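Clostripain-related protein (Bacteroides thetaiotaomicron, PDB 6N9J) is a secreted cysteine protease of the clostripain (C11) family, probably cleaving peptide bonds in proteins outside the cytoplasm of this gut commensal. Local coordinates at residues L277-M291 with V336-R350. Sequence-based numbering, arbitrary orientation.
Sequences LCYDPLRENNYHDLM and VSMDGFEGVSTYILR
Asp289 joins the two segments through a carboxylate that works in several directions at once. Its OD1 accepts the backbone N of Glu342 at 2.9 Å, from above the carboxylate plane, and the phenol OH of Tyr279 at 2.6 Å on the anti side. A chi1 of -173° swings CG away from the backbone N and beside the carbonyl carbon, and from there OD2 caps the amide of Gly292 in the first turn of helix 290-297, while a water links that oxygen to Gly340 O. Replacing this aspartate with alanine removes the carboxylate, and the Glu342 amide, the Tyr279 hydroxyl and the helix start are likely to lose their acceptors, leaving the tyrosine ring freer to shift. Alongside, His288 and Thr346 form an antiparallel hydrogen-bonded pair, and Leu290 N reaches Val344 O at 3.0 Å in a nearly straight bond (175°). A second water ties His288 ND1 to Asn286 O, Ile348 N and Arg350 NH1, and Ile348 CD1 lies over one face of the imidazole, 3.9 Å from its centroid, as a CH-pi contact.

Farther out, the Tyr279 ring receives Met338 SD at its edge, and the Tyr279 and Phe341 side chains cross at about a right angle. Leu277 pushes CD2 against the type II turn Met338 to Phe341, 3.4 Å from Phe341 N, and Pro281 CG meets Val336 CG1 at 3.8 Å. Leu290 CD1 rests on Thr346 CB, whose hydroxyl turns to Glu167. Strand 288-289, paired antiparallel with 345-346, leads directly into helix 290-297, and the principle illustrated is an N-capping aspartate whose OD1 also holds the Glu342 amide.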
loop_
_atom_site.group_PDB
_atom_site.type_symbol
_atom_site.label_atom_id
_atom_site.label_comp_id
_atom_site.label_asym_id
_atom_site.label_seq_id
_atom_site.Cartn_x
_atom_site.Cartn_y
_atom_site.Cartn_z
ATOM N N LEU A 277 12.293 -3.033 16.229
ATOM C CA LEU A 277 11.093 -3.721 15.755
ATOM C C LEU A 277 11.221 -4.149 14.293
ATOM O O LEU A 277 11.571 -3.340 13.434
ATOM C CB LEU A 277 9.865 -2.822 15.915
ATOM C CG LEU A 277 8.594 -3.428 15.328
ATOM C CD1 LEU A 277 8.242 -4.744 16.025
ATOM C CD2 LEU A 277 7.462 -2.452 15.434
ATOM N N CYS A 278 10.942 -5.425 14.027
ATOM C CA CYS A 278 11.046 -6.002 12.689
ATOM C C CYS A 278 9.668 -6.423 12.174
ATOM O O CYS A 278 8.932 -7.114 12.878
ATOM C CB CYS A 278 12.006 -7.213 12.699
ATOM S SG CYS A 278 12.016 -8.172 11.155
ATOM N N TYR A 279 9.326 -6.007 10.953
ATOM C CA TYR A 279 7.986 -6.241 10.393
ATOM C C TYR A 279 7.844 -7.566 9.653
ATOM O O TYR A 279 6.730 -8.003 9.391
ATOM C CB TYR A 279 7.589 -5.092 9.460
ATOM C CG TYR A 279 7.361 -3.796 10.202
ATOM C CD1 TYR A 279 6.375 -3.698 11.177
ATOM C CD2 TYR A 279 8.139 -2.673 9.941
ATOM C CE1 TYR A 279 6.161 -2.516 11.866
ATOM C CE2 TYR A 279 7.936 -1.491 10.628
ATOM C CZ TYR A 279 6.943 -1.421 11.590
ATOM O OH TYR A 279 6.736 -0.250 12.286
ATOM N N ASP A 280 8.964 -8.206 9.316
ATOM C CA ASP A 280 8.937 -9.585 8.822
ATOM C C ASP A 280 9.858 -10.501 9.640
ATOM O O ASP A 280 10.840 -11.033 9.110
ATOM C CB ASP A 280 9.323 -9.624 7.333
ATOM C CG ASP A 280 10.709 -9.036 7.067
ATOM O OD1 ASP A 280 11.200 -8.252 7.919
ATOM O OD2 ASP A 280 11.297 -9.355 6.004
ATOM N N PRO A 281 9.538 -10.708 10.934
ATOM C CA PRO A 281 10.469 -11.402 11.829
ATOM C C PRO A 281 10.525 -12.913 11.605
ATOM O O PRO A 281 11.438 -13.574 12.088
ATOM C CB PRO A 281 9.909 -11.086 13.217
ATOM C CG PRO A 281 8.444 -10.922 12.993
ATOM C CD PRO A 281 8.272 -10.368 11.613
ATOM N N LEU A 282 9.556 -13.454 10.878
ATOM C CA LEU A 282 9.489 -14.895 10.700
ATOM C C LEU A 282 10.043 -15.274 9.336
ATOM O O LEU A 282 10.116 -16.454 8.995
ATOM C CB LEU A 282 8.051 -15.387 10.857
ATOM C CG LEU A 282 7.273 -14.835 12.057
ATOM C CD1 LEU A 282 5.870 -15.407 12.074
ATOM C CD2 LEU A 282 8.004 -15.127 13.367
ATOM N N ARG A 283 10.432 -14.263 8.562
ATOM C CA ARG A 283 11.000 -14.477 7.234
ATOM C C ARG A 283 12.410 -13.868 7.109
ATOM O O ARG A 283 13.271 -14.131 7.939
ATOM C CB ARG A 283 10.063 -13.910 6.163
ATOM C CG ARG A 283 8.734 -14.659 6.061
ATOM C CD ARG A 283 7.756 -13.971 5.110
ATOM N NE ARG A 283 6.534 -14.756 4.928
ATOM C CZ ARG A 283 6.178 -15.345 3.789
ATOM N NH1 ARG A 283 5.056 -16.050 3.729
ATOM N NH2 ARG A 283 6.940 -15.228 2.707
ATOM N N GLU A 284 12.639 -13.049 6.085
ATOM C CA GLU A 284 13.997 -12.604 5.771
ATOM C C GLU A 284 14.508 -11.435 6.633
ATOM O O GLU A 284 15.678 -11.078 6.535
ATOM C CB GLU A 284 14.080 -12.225 4.290
ATOM N N ASN A 285 13.643 -10.854 7.467
ATOM C CA ASN A 285 14.019 -9.713 8.315
ATOM C C ASN A 285 14.509 -8.547 7.455
ATOM O O ASN A 285 15.501 -7.887 7.765
ATOM C CB ASN A 285 15.080 -10.118 9.350
ATOM C CG ASN A 285 14.492 -10.909 10.512
ATOM O OD1 ASN A 285 13.854 -11.947 10.321
ATOM N ND2 ASN A 285 14.697 -10.412 11.722
ATOM N N ASN A 286 13.797 -8.319 6.359
ATOM C CA ASN A 286 14.083 -7.230 5.438
ATOM C C ASN A 286 13.552 -5.888 5.930
ATOM O O ASN A 286 14.027 -4.838 5.484
ATOM C CB ASN A 286 13.476 -7.529 4.064
ATOM C CG ASN A 286 14.267 -8.566 3.288
ATOM O OD1 ASN A 286 15.466 -8.686 3.463
ATOM N ND2 ASN A 286 13.593 -9.303 2.410
ATOM N N TYR A 287 12.582 -5.930 6.850
ATOM C CA TYR A 287 11.830 -4.736 7.249
ATOM C C TYR A 287 11.908 -4.390 8.734
ATOM O O TYR A 287 11.452 -5.155 9.578
ATOM C CB TYR A 287 10.350 -4.901 6.874
ATOM C CG TYR A 287 10.106 -5.137 5.412
ATOM C CD1 TYR A 287 10.034 -4.074 4.528
ATOM C CD2 TYR A 287 9.960 -6.422 4.910
ATOM C CE1 TYR A 287 9.811 -4.282 3.185
ATOM C CE2 TYR A 287 9.744 -6.640 3.574
ATOM C CZ TYR A 287 9.665 -5.564 2.716
ATOM O OH TYR A 287 9.436 -5.763 1.378
ATOM N N HIS A 288 12.438 -3.209 9.038
ATOM C CA HIS A 288 12.534 -2.723 10.411
ATOM C C HIS A 288 11.891 -1.356 10.569
ATOM O O HIS A 288 11.812 -0.593 9.613
ATOM C CB HIS A 288 14.001 -2.655 10.855
ATOM C CG HIS A 288 14.641 -3.999 10.994
ATOM N ND1 HIS A 288 15.307 -4.618 9.959
ATOM C CD2 HIS A 288 14.681 -4.858 12.037
ATOM C CE1 HIS A 288 15.744 -5.797 10.364
ATOM N NE2 HIS A 288 15.381 -5.965 11.625
ATOM N N ASP A 289 11.461 -1.035 11.785
ATOM C CA ASP A 289 10.857 0.263 12.025
ATOM C C ASP A 289 11.880 1.399 11.884
ATOM O O ASP A 289 12.912 1.429 12.571
ATOM C CB ASP A 289 10.200 0.301 13.402
ATOM C CG ASP A 289 9.409 1.579 13.628
ATOM O OD1 ASP A 289 8.271 1.713 13.087
ATOM O OD2 ASP A 289 9.933 2.447 14.350
ATOM N N LEU A 290 11.565 2.341 10.993
ATOM C CA LEU A 290 12.456 3.456 10.681
ATOM C C LEU A 290 12.813 4.314 11.900
ATOM O O LEU A 290 13.975 4.689 12.068
ATOM C CB LEU A 290 11.835 4.340 9.594
ATOM C CG LEU A 290 12.632 5.594 9.223
ATOM C CD1 LEU A 290 13.951 5.224 8.562
ATOM C CD2 LEU A 290 11.828 6.494 8.325
ATOM N N MET A 291 11.830 4.628 12.745
ATOM C CA MET A 291 12.125 5.410 13.951
ATOM C C MET A 291 13.014 4.613 14.898
ATOM O O MET A 291 13.905 5.171 15.542
ATOM C CB MET A 291 10.841 5.844 14.675
ATOM C CG MET A 291 11.113 6.634 15.987
ATOM S SD MET A 291 12.006 8.195 15.769
ATOM C CE MET A 291 10.671 9.296 15.317
ATOM N N VAL A 336 2.410 -11.806 16.169
ATOM C CA VAL A 336 3.690 -11.194 16.535
ATOM C C VAL A 336 3.463 -9.814 17.168
ATOM O O VAL A 336 2.600 -9.060 16.721
ATOM C CB VAL A 336 4.606 -11.060 15.301
ATOM C CG1 VAL A 336 5.860 -10.253 15.637
ATOM C CG2 VAL A 336 4.956 -12.443 14.753
ATOM N N SER A 337 4.229 -9.480 18.200
ATOM C CA SER A 337 4.054 -8.206 18.896
ATOM C C SER A 337 4.416 -7.008 18.009
ATOM O O SER A 337 5.448 -7.014 17.336
ATOM C CB SER A 337 4.891 -8.189 20.177
ATOM O OG SER A 337 4.701 -6.989 20.907
ATOM N N MET A 338 3.556 -5.985 18.002
ATOM C CA MET A 338 3.840 -4.757 17.259
ATOM C C MET A 338 4.386 -3.662 18.185
ATOM O O MET A 338 4.371 -2.479 17.838
ATOM C CB MET A 338 2.583 -4.253 16.523
ATOM C CG MET A 338 2.201 -5.107 15.299
ATOM S SD MET A 338 3.429 -5.112 13.970
ATOM C CE MET A 338 3.859 -6.844 13.877
ATOM N N ASP A 339 4.870 -4.066 19.357
ATOM C CA ASP A 339 5.482 -3.131 20.300
ATOM C C ASP A 339 6.655 -2.388 19.654
ATOM O O ASP A 339 7.606 -3.012 19.186
ATOM C CB ASP A 339 5.948 -3.879 21.546
ATOM C CG ASP A 339 6.498 -2.958 22.604
ATOM O OD1 ASP A 339 5.691 -2.422 23.395
ATOM O OD2 ASP A 339 7.735 -2.777 22.650
ATOM N N GLY A 340 6.564 -1.061 19.596
ATOM C CA GLY A 340 7.585 -0.247 18.959
ATOM C C GLY A 340 7.150 0.366 17.636
ATOM O O GLY A 340 7.900 1.105 17.003
ATOM N N PHE A 341 5.925 0.064 17.220
ATOM C CA PHE A 341 5.407 0.459 15.913
ATOM C C PHE A 341 5.321 1.969 15.725
ATOM O O PHE A 341 4.647 2.666 16.485
ATOM C CB PHE A 341 4.029 -0.183 15.727
ATOM C CG PHE A 341 3.240 0.334 14.561
ATOM C CD1 PHE A 341 3.460 -0.150 13.282
ATOM C CD2 PHE A 341 2.226 1.265 14.755
ATOM C CE1 PHE A 341 2.710 0.305 12.215
ATOM C CE2 PHE A 341 1.468 1.722 13.690
ATOM C CZ PHE A 341 1.711 1.246 12.419
ATOM N N GLU A 342 5.991 2.485 14.703
ATOM C CA GLU A 342 5.867 3.902 14.431
ATOM C C GLU A 342 5.329 4.152 13.031
ATOM O O GLU A 342 5.204 5.303 12.601
ATOM C CB GLU A 342 7.206 4.609 14.638
ATOM C CG GLU A 342 7.701 4.595 16.099
ATOM C CD GLU A 342 6.788 5.357 17.067
ATOM O OE1 GLU A 342 6.941 5.156 18.291
ATOM O OE2 GLU A 342 5.927 6.162 16.620
ATOM N N GLY A 343 4.990 3.074 12.331
ATOM C CA GLY A 343 4.191 3.190 11.129
ATOM C C GLY A 343 4.909 3.110 9.798
ATOM O O GLY A 343 4.254 3.090 8.758
ATOM N N VAL A 344 6.241 3.083 9.812
ATOM C CA VAL A 344 7.009 3.071 8.564
ATOM C C VAL A 344 8.198 2.107 8.646
ATOM O O VAL A 344 8.858 2.013 9.682
ATOM C CB VAL A 344 7.519 4.491 8.198
ATOM C CG1 VAL A 344 8.236 4.480 6.846
ATOM C CG2 VAL A 344 6.367 5.467 8.153
ATOM N N SER A 345 8.461 1.378 7.566
ATOM C CA SER A 345 9.600 0.453 7.562
ATOM C C SER A 345 10.762 1.007 6.754
ATOM O O SER A 345 10.617 1.979 6.011
ATOM C CB SER A 345 9.208 -0.918 7.004
ATOM O OG SER A 345 9.259 -0.912 5.587
ATOM N N THR A 346 11.911 0.363 6.906
ATOM C CA THR A 346 13.119 0.730 6.198
ATOM C C THR A 346 14.014 -0.499 6.077
ATOM O O THR A 346 13.878 -1.462 6.844
ATOM C CB THR A 346 13.892 1.859 6.928
ATOM O OG1 THR A 346 15.017 2.277 6.142
ATOM C CG2 THR A 346 14.396 1.373 8.278
ATOM N N TYR A 347 14.928 -0.462 5.114
ATOM C CA TYR A 347 15.963 -1.472 5.023
ATOM C C TYR A 347 17.202 -1.032 5.817
ATOM O O TYR A 347 17.641 0.121 5.726
ATOM C CB TYR A 347 16.323 -1.732 3.568
ATOM C CG TYR A 347 17.334 -2.827 3.387
ATOM C CD1 TYR A 347 17.035 -4.136 3.748
ATOM C CD2 TYR A 347 18.580 -2.563 2.845
ATOM C CE1 TYR A 347 17.954 -5.148 3.588
ATOM C CE2 TYR A 347 19.514 -3.575 2.678
ATOM C CZ TYR A 347 19.193 -4.864 3.049
ATOM O OH TYR A 347 20.116 -5.874 2.888
ATOM N N ILE A 348 17.751 -1.947 6.607
ATOM C CA ILE A 348 19.001 -1.676 7.317
ATOM C C ILE A 348 20.166 -2.306 6.567
ATOM O O ILE A 348 20.310 -3.531 6.565
ATOM C CB ILE A 348 18.955 -2.214 8.751
ATOM C CG1 ILE A 348 17.895 -1.465 9.568
ATOM C CG2 ILE A 348 20.327 -2.135 9.394
ATOM C CD1 ILE A 348 17.653 -2.056 10.950
ATOM N N LEU A 349 20.979 -1.480 5.910
ATOM C CA LEU A 349 22.123 -1.983 5.147
ATOM C C LEU A 349 23.010 -2.850 6.024
ATOM O O LEU A 349 23.433 -2.437 7.099
ATOM C CB LEU A 349 22.938 -0.832 4.555
ATOM C CG LEU A 349 22.240 -0.059 3.430
ATOM C CD1 LEU A 349 22.930 1.275 3.178
ATOM C CD2 LEU A 349 22.196 -0.892 2.156
ATOM N N ARG A 350 23.276 -4.064 5.565
ATOM C CA ARG A 350 24.068 -4.993 6.346
ATOM C C ARG A 350 25.446 -5.210 5.734
ATOM O O ARG A 350 26.245 -5.983 6.264
ATOM C CB ARG A 350 23.327 -6.319 6.483
ATOM C CG ARG A 350 22.007 -6.211 7.239
ATOM C CD ARG A 350 21.135 -7.394 6.890
ATOM N NE ARG A 350 20.009 -7.589 7.797
ATOM C CZ ARG A 350 18.862 -6.923 7.718
ATOM N NH1 ARG A 350 18.700 -5.983 6.798
ATOM N NH2 ARG A 350 17.885 -7.183 8.574
HETATM O O HOH W 1 16.273 -3.892 7.479
HETATM O O HOH W 2 10.433 1.842 16.991
#